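Periplasmic protein TorT (Vibrio parahaemolyticus, PDB 3O1I) probably binds a small periplasmic ligand, most likely trimethylamine N-oxide, and relays its presence to the membrane sensor kinase of the Tor signalling system. Local coordinates at residues H79-K82 with S83-N87; E160-N164 with S165-I169. All blocks are in the same frame, centred on the assembly; numbering follows the deposited sequence.

Interaction 1. Residues H79-K82 with S83-N87; sequences HNLK and SWVGN
K82 and G86 face each other across the last turn of a short helix, a helix C-terminus left through a positive-phi glycine. The carbonyl O of K82 accepts the amide N of G86 in a bond modelled at 2.5 Å, unusually short, so its exact length is doubtful. The first torsion of K82 (-168°) sets CG anti to the backbone N and beside the carbonyl carbon, which brings CG near the G86 carbonyl O, and the chain then runs on extended and exposed. One turn earlier, S83 N makes a weak bond to N80 O, whose modelled position is uncertain. From the side chain of N80 it is CB that approaches the indole, 3.7 Å from W84 NE1. L81 O is gripped twice. W84 N reaches it at 2.8 Å from well above the carbonyl plane. V85 N comes in at 3.0 Å from L81 O, within that plane. On the buried side, L81 CD1 touches V85 CG2 at 3.5 Å. W84 packs on E53 and Q54 and V85 on L56 and T60, so helix 82-85 leans on helix 49-62; L81 and K82 also touch L106, and the chain leads on to strand 90-92 of the five-stranded parallel sheet.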
ATOM      1  N   HIS D  79     -29.606  -9.199 -21.522  1.00 88.49           N
ATOM      2  CA  HIS D  79     -30.401 -10.415 -21.549  1.00 86.86           C
ATOM      3  C   HIS D  79     -30.567 -10.982 -20.147  1.00 85.60           C
ATOM      4  O   HIS D  79     -30.835 -12.173 -20.004  1.00 86.46           O
ATOM      5  CB  HIS D  79     -29.703 -11.465 -22.417  1.00 86.99           C
ATOM      6  CG  HIS D  79     -29.295 -10.965 -23.767  1.00 87.53           C
ATOM      7  ND1 HIS D  79     -30.208 -10.577 -24.723  1.00 88.57           N
ATOM      8  CD2 HIS D  79     -28.074 -10.797 -24.322  1.00 87.91           C
ATOM      9  CE1 HIS D  79     -29.565 -10.194 -25.811  1.00 88.97           C
ATOM     10  NE2 HIS D  79     -28.269 -10.317 -25.595  1.00 88.25           N
ATOM     11  N   ASN D  80     -30.422 -10.157 -19.112  1.00 83.27           N
ATOM     12  CA  ASN D  80     -30.518 -10.689 -17.755  1.00 81.65           C
ATOM     13  C   ASN D  80     -31.135  -9.806 -16.685  1.00 80.17           C
ATOM     14  O   ASN D  80     -31.427 -10.287 -15.603  1.00 78.77           O
ATOM     15  CB  ASN D  80     -29.124 -11.093 -17.271  1.00 82.84           C
ATOM     16  CG  ASN D  80     -28.341 -11.849 -18.322  1.00 84.79           C
ATOM     17  OD1 ASN D  80     -28.638 -13.005 -18.627  1.00 84.47           O
ATOM     18  ND2 ASN D  80     -27.340 -11.190 -18.902  1.00 85.30           N
ATOM     19  N   LEU D  81     -31.326  -8.525 -16.968  1.00 80.12           N
ATOM     20  CA  LEU D  81     -31.876  -7.600 -15.975  1.00 79.94           C
ATOM     21  C   LEU D  81     -32.947  -8.188 -15.043  1.00 80.30           C
ATOM     22  O   LEU D  81     -32.809  -8.152 -13.818  1.00 78.20           O
ATOM     23  CB  LEU D  81     -32.436  -6.355 -16.673  1.00 79.61           C
ATOM     24  CG  LEU D  81     -33.177  -5.364 -15.770  1.00 79.41           C
ATOM     25  CD1 LEU D  81     -32.287  -4.953 -14.624  1.00 79.07           C
ATOM     26  CD2 LEU D  81     -33.601  -4.148 -16.568  1.00 80.23           C
ATOM     27  N   LYS D  82     -34.015  -8.717 -15.630  1.00 81.70           N
ATOM     28  CA  LYS D  82     -35.114  -9.297 -14.864  1.00 82.56           C
ATOM     29  C   LYS D  82     -34.564 -10.362 -13.916  1.00 82.45           C
ATOM     30  O   LYS D  82     -34.996 -10.485 -12.763  1.00 81.34           O
ATOM     31  CB  LYS D  82     -36.139  -9.904 -15.831  1.00 84.43           C
ATOM     32  CG  LYS D  82     -37.480 -10.285 -15.198  1.00 87.30           C
ATOM     33  CD  LYS D  82     -38.452 -10.823 -16.252  1.00 88.23           C
ATOM     34  CE  LYS D  82     -39.693 -11.445 -15.623  1.00 88.30           C
ATOM     35  NZ  LYS D  82     -40.589 -11.996 -16.676  1.00 88.84           N
ATOM     36  N   SER D  83     -33.591 -11.110 -14.426  1.00 82.06           N
ATOM     37  CA  SER D  83     -32.914 -12.183 -13.701  1.00 80.87           C
ATOM     38  C   SER D  83     -32.200 -11.700 -12.430  1.00 80.06           C
ATOM     39  O   SER D  83     -31.683 -12.508 -11.663  1.00 78.12           O
ATOM     40  CB  SER D  83     -31.915 -12.866 -14.651  1.00 81.47           C
ATOM     41  OG  SER D  83     -31.105 -13.821 -13.993  1.00 81.61           O
ATOM     42  N   TRP D  84     -32.162 -10.387 -12.217  1.00 80.31           N
ATOM     43  CA  TRP D  84     -31.525  -9.825 -11.029  1.00 80.33           C
ATOM     44  C   TRP D  84     -32.518  -8.959 -10.256  1.00 82.28           C
ATOM     45  O   TRP D  84     -32.326  -8.701  -9.066  1.00 82.24           O
ATOM     46  CB  TRP D  84     -30.296  -8.966 -11.388  1.00 77.26           C
ATOM     47  CG  TRP D  84     -29.214  -9.680 -12.139  1.00 75.54           C
ATOM     48  CD1 TRP D  84     -29.114  -9.827 -13.496  1.00 76.03           C
ATOM     49  CD2 TRP D  84     -28.091 -10.373 -11.579  1.00 75.62           C
ATOM     50  NE1 TRP D  84     -27.999 -10.567 -13.816  1.00 75.92           N
ATOM     51  CE2 TRP D  84     -27.353 -10.916 -12.659  1.00 75.47           C
ATOM     52  CE3 TRP D  84     -27.635 -10.590 -10.270  1.00 74.27           C
ATOM     53  CZ2 TRP D  84     -26.182 -11.665 -12.470  1.00 74.66           C
ATOM     54  CZ3 TRP D  84     -26.470 -11.337 -10.081  1.00 73.98           C
ATOM     55  CH2 TRP D  84     -25.759 -11.863 -11.176  1.00 73.87           C
ATOM     56  N   VAL D  85     -33.580  -8.513 -10.926  1.00 84.14           N
ATOM     57  CA  VAL D  85     -34.558  -7.657 -10.263  1.00 86.28           C
ATOM     58  C   VAL D  85     -36.003  -8.158 -10.337  1.00 87.68           C
ATOM     59  O   VAL D  85     -36.825  -7.818  -9.483  1.00 87.42           O
ATOM     60  CB  VAL D  85     -34.507  -6.222 -10.831  1.00 86.21           C
ATOM     61  CG1 VAL D  85     -34.909  -5.232  -9.760  1.00 85.58           C
ATOM     62  CG2 VAL D  85     -33.117  -5.907 -11.329  1.00 86.81           C
ATOM     63  N   GLY D  86     -36.317  -8.953 -11.358  1.00 88.73           N
ATOM     64  CA  GLY D  86     -37.669  -9.470 -11.489  1.00 90.60           C
ATOM     65  C   GLY D  86     -38.658  -8.536 -12.174  1.00 91.01           C
ATOM     66  O   GLY D  86     -38.369  -7.989 -13.234  1.00 90.99           O
ATOM     67  N   ASN D  87     -39.830  -8.357 -11.573  1.00 91.60           N
ATOM     68  CA  ASN D  87     -40.857  -7.494 -12.156  1.00 93.05           C
ATOM     69  C   ASN D  87     -40.536  -6.038 -11.958  1.00 93.68           C
ATOM     70  O   ASN D  87     -41.233  -5.174 -12.486  1.00 94.48           O
ATOM     71  CB  ASN D  87     -42.235  -7.754 -11.532  1.00 94.33           C
ATOM     72  CG  ASN D  87     -42.404  -7.105 -10.149  1.00 95.80           C
ATOM     73  OD1 ASN D  87     -41.659  -7.401  -9.209  1.00 96.09           O
ATOM     74  ND2 ASN D  87     -43.399  -6.226 -10.027  1.00 94.22           N
TER

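Interaction 2. Residues E160-N164 with S165-I169; sequences EAIKN and SDIHI
S165 and I162 meet where helix 152-163 ends and the chain turns into strand 167-172, the helix-to-strand corner of the beta-alpha-beta unit made by strand 137-142, helix 152-163 and strand 167-172. The tight part joins an isoleucine pair to a buried serine. I162 and I167 cross at about a right angle and touch through two pairs of methyls: CG2 of I162 lies 3.5 Å from CG2 of I167, and CD1 of I162 lies 3.6 Å from CD1 of I167. The side chain of I162 is buried. That of I167 starts out toward the helix and also reaches L126 of helix 116-127 and I139 of strand 137-142, so this methyl contact continues into the layer between helices and sheet. S165, packed on A127, belongs to the same tight side and adds its polar bond to the helix end.

The solvent side is looser and is held by backbone. N164 is the centre of an inverse gamma turn, closed by a weak bond of 3.1 Å from S165 N to K163 O with an N-H...O angle of 137°. The side chains of K163 and N164 start away from the strand segment and are exposed, and D166 OD1 forms a salt bridge with K132. Back on the tight side, the first torsion of S165, 54°, holds OG between its own backbone N and carbonyl carbon. From there the hydroxyl donates to I162 O at 2.6 Å, arriving 42° above the plane of that carbonyl group.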
ATOM      1  N   GLU D 160     -18.154  16.788 -36.677  1.00 86.60           N
ATOM      2  CA  GLU D 160     -19.100  17.514 -37.522  1.00 88.06           C
ATOM      3  C   GLU D 160     -18.995  19.018 -37.358  1.00 87.65           C
ATOM      4  O   GLU D 160     -18.709  19.737 -38.310  1.00 87.55           O
ATOM      5  CB  GLU D 160     -20.536  17.089 -37.216  1.00 91.05           C
ATOM      6  CG  GLU D 160     -20.872  15.641 -37.566  1.00 96.46           C
ATOM      7  CD  GLU D 160     -20.513  15.263 -38.999  1.00 99.13           C
ATOM      8  OE1 GLU D 160     -20.577  16.141 -39.892  1.00 99.64           O
ATOM      9  OE2 GLU D 160     -20.183  14.078 -39.231  1.00101.52           O
ATOM     10  N   ALA D 161     -19.230  19.490 -36.142  1.00 87.60           N
ATOM     11  CA  ALA D 161     -19.173  20.913 -35.849  1.00 88.25           C
ATOM     12  C   ALA D 161     -17.848  21.578 -36.223  1.00 89.53           C
ATOM     13  O   ALA D 161     -17.770  22.802 -36.289  1.00 90.93           O
ATOM     14  CB  ALA D 161     -19.456  21.138 -34.373  1.00 86.16           C
ATOM     15  N   ILE D 162     -16.816  20.783 -36.481  1.00 90.84           N
ATOM     16  CA  ILE D 162     -15.493  21.322 -36.800  1.00 91.44           C
ATOM     17  C   ILE D 162     -15.050  21.137 -38.249  1.00 92.42           C
ATOM     18  O   ILE D 162     -14.115  21.798 -38.696  1.00 92.73           O
ATOM     19  CB  ILE D 162     -14.403  20.662 -35.878  1.00 90.65           C
ATOM     20  CG1 ILE D 162     -14.595  21.105 -34.426  1.00 90.47           C
ATOM     21  CG2 ILE D 162     -13.000  21.024 -36.347  1.00 89.99           C
ATOM     22  CD1 ILE D 162     -14.172  22.528 -34.147  1.00 90.14           C
ATOM     23  N   LYS D 163     -15.728  20.275 -39.000  1.00 93.71           N
ATOM     24  CA  LYS D 163     -15.284  19.993 -40.365  1.00 95.24           C
ATOM     25  C   LYS D 163     -15.102  21.132 -41.360  1.00 95.78           C
ATOM     26  O   LYS D 163     -14.013  21.283 -41.920  1.00 96.34           O
ATOM     27  CB  LYS D 163     -16.143  18.892 -40.998  1.00 95.37           C
ATOM     28  CG  LYS D 163     -17.486  19.302 -41.556  1.00 95.44           C
ATOM     29  CD  LYS D 163     -18.053  18.122 -42.327  1.00 95.44           C
ATOM     30  CE  LYS D 163     -19.366  18.440 -42.998  1.00 95.77           C
ATOM     31  NZ  LYS D 163     -19.861  17.244 -43.731  1.00 96.10           N
ATOM     32  N   ASN D 164     -16.136  21.930 -41.596  1.00 95.57           N
ATOM     33  CA  ASN D 164     -15.995  23.014 -42.558  1.00 95.69           C
ATOM     34  C   ASN D 164     -15.513  24.307 -41.911  1.00 94.78           C
ATOM     35  O   ASN D 164     -16.266  25.265 -41.750  1.00 95.33           O
ATOM     36  CB  ASN D 164     -17.313  23.242 -43.307  1.00 97.69           C
ATOM     37  CG  ASN D 164     -17.733  22.033 -44.141  1.00 98.73           C
ATOM     38  OD1 ASN D 164     -16.943  21.493 -44.919  1.00 99.07           O
ATOM     39  ND2 ASN D 164     -18.984  21.612 -43.986  1.00 99.11           N
ATOM     40  N   SER D 165     -14.239  24.316 -41.544  1.00 93.42           N
ATOM     41  CA  SER D 165     -13.621  25.474 -40.919  1.00 92.20           C
ATOM     42  C   SER D 165     -12.107  25.297 -40.966  1.00 91.72           C
ATOM     43  O   SER D 165     -11.611  24.294 -41.482  1.00 91.98           O
ATOM     44  CB  SER D 165     -14.102  25.622 -39.475  1.00 91.96           C
ATOM     45  OG  SER D 165     -13.904  24.428 -38.744  1.00 91.42           O
ATOM     46  N   ASP D 166     -11.372  26.266 -40.432  1.00 90.60           N
ATOM     47  CA  ASP D 166      -9.916  26.194 -40.449  1.00 89.14           C
ATOM     48  C   ASP D 166      -9.310  25.693 -39.138  1.00 87.07           C
ATOM     49  O   ASP D 166      -8.466  26.346 -38.522  1.00 86.63           O
ATOM     50  CB  ASP D 166      -9.337  27.560 -40.842  1.00 90.32           C
ATOM     51  CG  ASP D 166      -8.785  27.569 -42.266  1.00 90.95           C
ATOM     52  OD1 ASP D 166      -9.328  26.843 -43.129  1.00 89.07           O
ATOM     53  OD2 ASP D 166      -7.809  28.308 -42.525  1.00 91.29           O
ATOM     54  N   ILE D 167      -9.753  24.512 -38.730  1.00 84.45           N
ATOM     55  CA  ILE D 167      -9.276  23.878 -37.515  1.00 81.53           C
ATOM     56  C   ILE D 167      -8.738  22.504 -37.892  1.00 81.42           C
ATOM     57  O   ILE D 167      -9.471  21.676 -38.433  1.00 81.61           O
ATOM     58  CB  ILE D 167     -10.419  23.746 -36.490  1.00 79.01           C
ATOM     59  CG1 ILE D 167     -10.697  25.118 -35.881  1.00 76.29           C
ATOM     60  CG2 ILE D 167     -10.066  22.724 -35.424  1.00 77.95           C
ATOM     61  CD1 ILE D 167     -11.850  25.142 -34.947  1.00 74.96           C
ATOM     62  N   HIS D 168      -7.452  22.282 -37.626  1.00 80.22           N
ATOM     63  CA  HIS D 168      -6.801  21.014 -37.937  1.00 79.14           C
ATOM     64  C   HIS D 168      -6.517  20.258 -36.644  1.00 79.08           C
ATOM     65  O   HIS D 168      -6.255  20.867 -35.606  1.00 78.38           O
ATOM     66  CB  HIS D 168      -5.477  21.266 -38.670  1.00 78.81           C
ATOM     67  CG  HIS D 168      -4.808  20.020 -39.164  1.00 78.47           C
ATOM     68  ND1 HIS D 168      -5.239  19.344 -40.286  1.00 79.60           N
ATOM     69  CD2 HIS D 168      -3.752  19.320 -38.685  1.00 78.27           C
ATOM     70  CE1 HIS D 168      -4.475  18.283 -40.478  1.00 78.61           C
ATOM     71  NE2 HIS D 168      -3.566  18.244 -39.519  1.00 78.60           N
ATOM     72  N   ILE D 169      -6.583  18.931 -36.708  1.00 79.00           N
ATOM     73  CA  ILE D 169      -6.290  18.104 -35.544  1.00 78.10           C
ATOM     74  C   ILE D 169      -4.864  17.581 -35.728  1.00 78.45           C
ATOM     75  O   ILE D 169      -4.578  16.861 -36.691  1.00 77.70           O
ATOM     76  CB  ILE D 169      -7.259  16.905 -35.430  1.00 76.61           C
ATOM     77  CG1 ILE D 169      -8.708  17.392 -35.466  1.00 76.56           C
ATOM     78  CG2 ILE D 169      -7.030  16.176 -34.117  1.00 75.81           C
ATOM     79  CD1 ILE D 169      -9.732  16.275 -35.332  1.00 75.45           C
TER

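Both interactions are local turns at the C-terminal end of a helix that is followed by a strand, but they belong to different parallel sheets: interaction 1 precedes strand 90-92 of the five-stranded sheet, interaction 2 leads into the edge strand 167-172 of the four-stranded one. They lie on opposite sides of the chain's centre, with centres 45 Å apart. Each is partly buried and has an exposed lysine. L81 and V85 are both buried; in interaction 2, I162 is buried and I167 partly exposed. The chemistry differs: main-chain bonds and a positive-phi glycine finish the helix in interaction 1, whereas a serine hydroxyl bond to the I162 carbonyl and an inverse gamma turn lie at the corner in interaction 2.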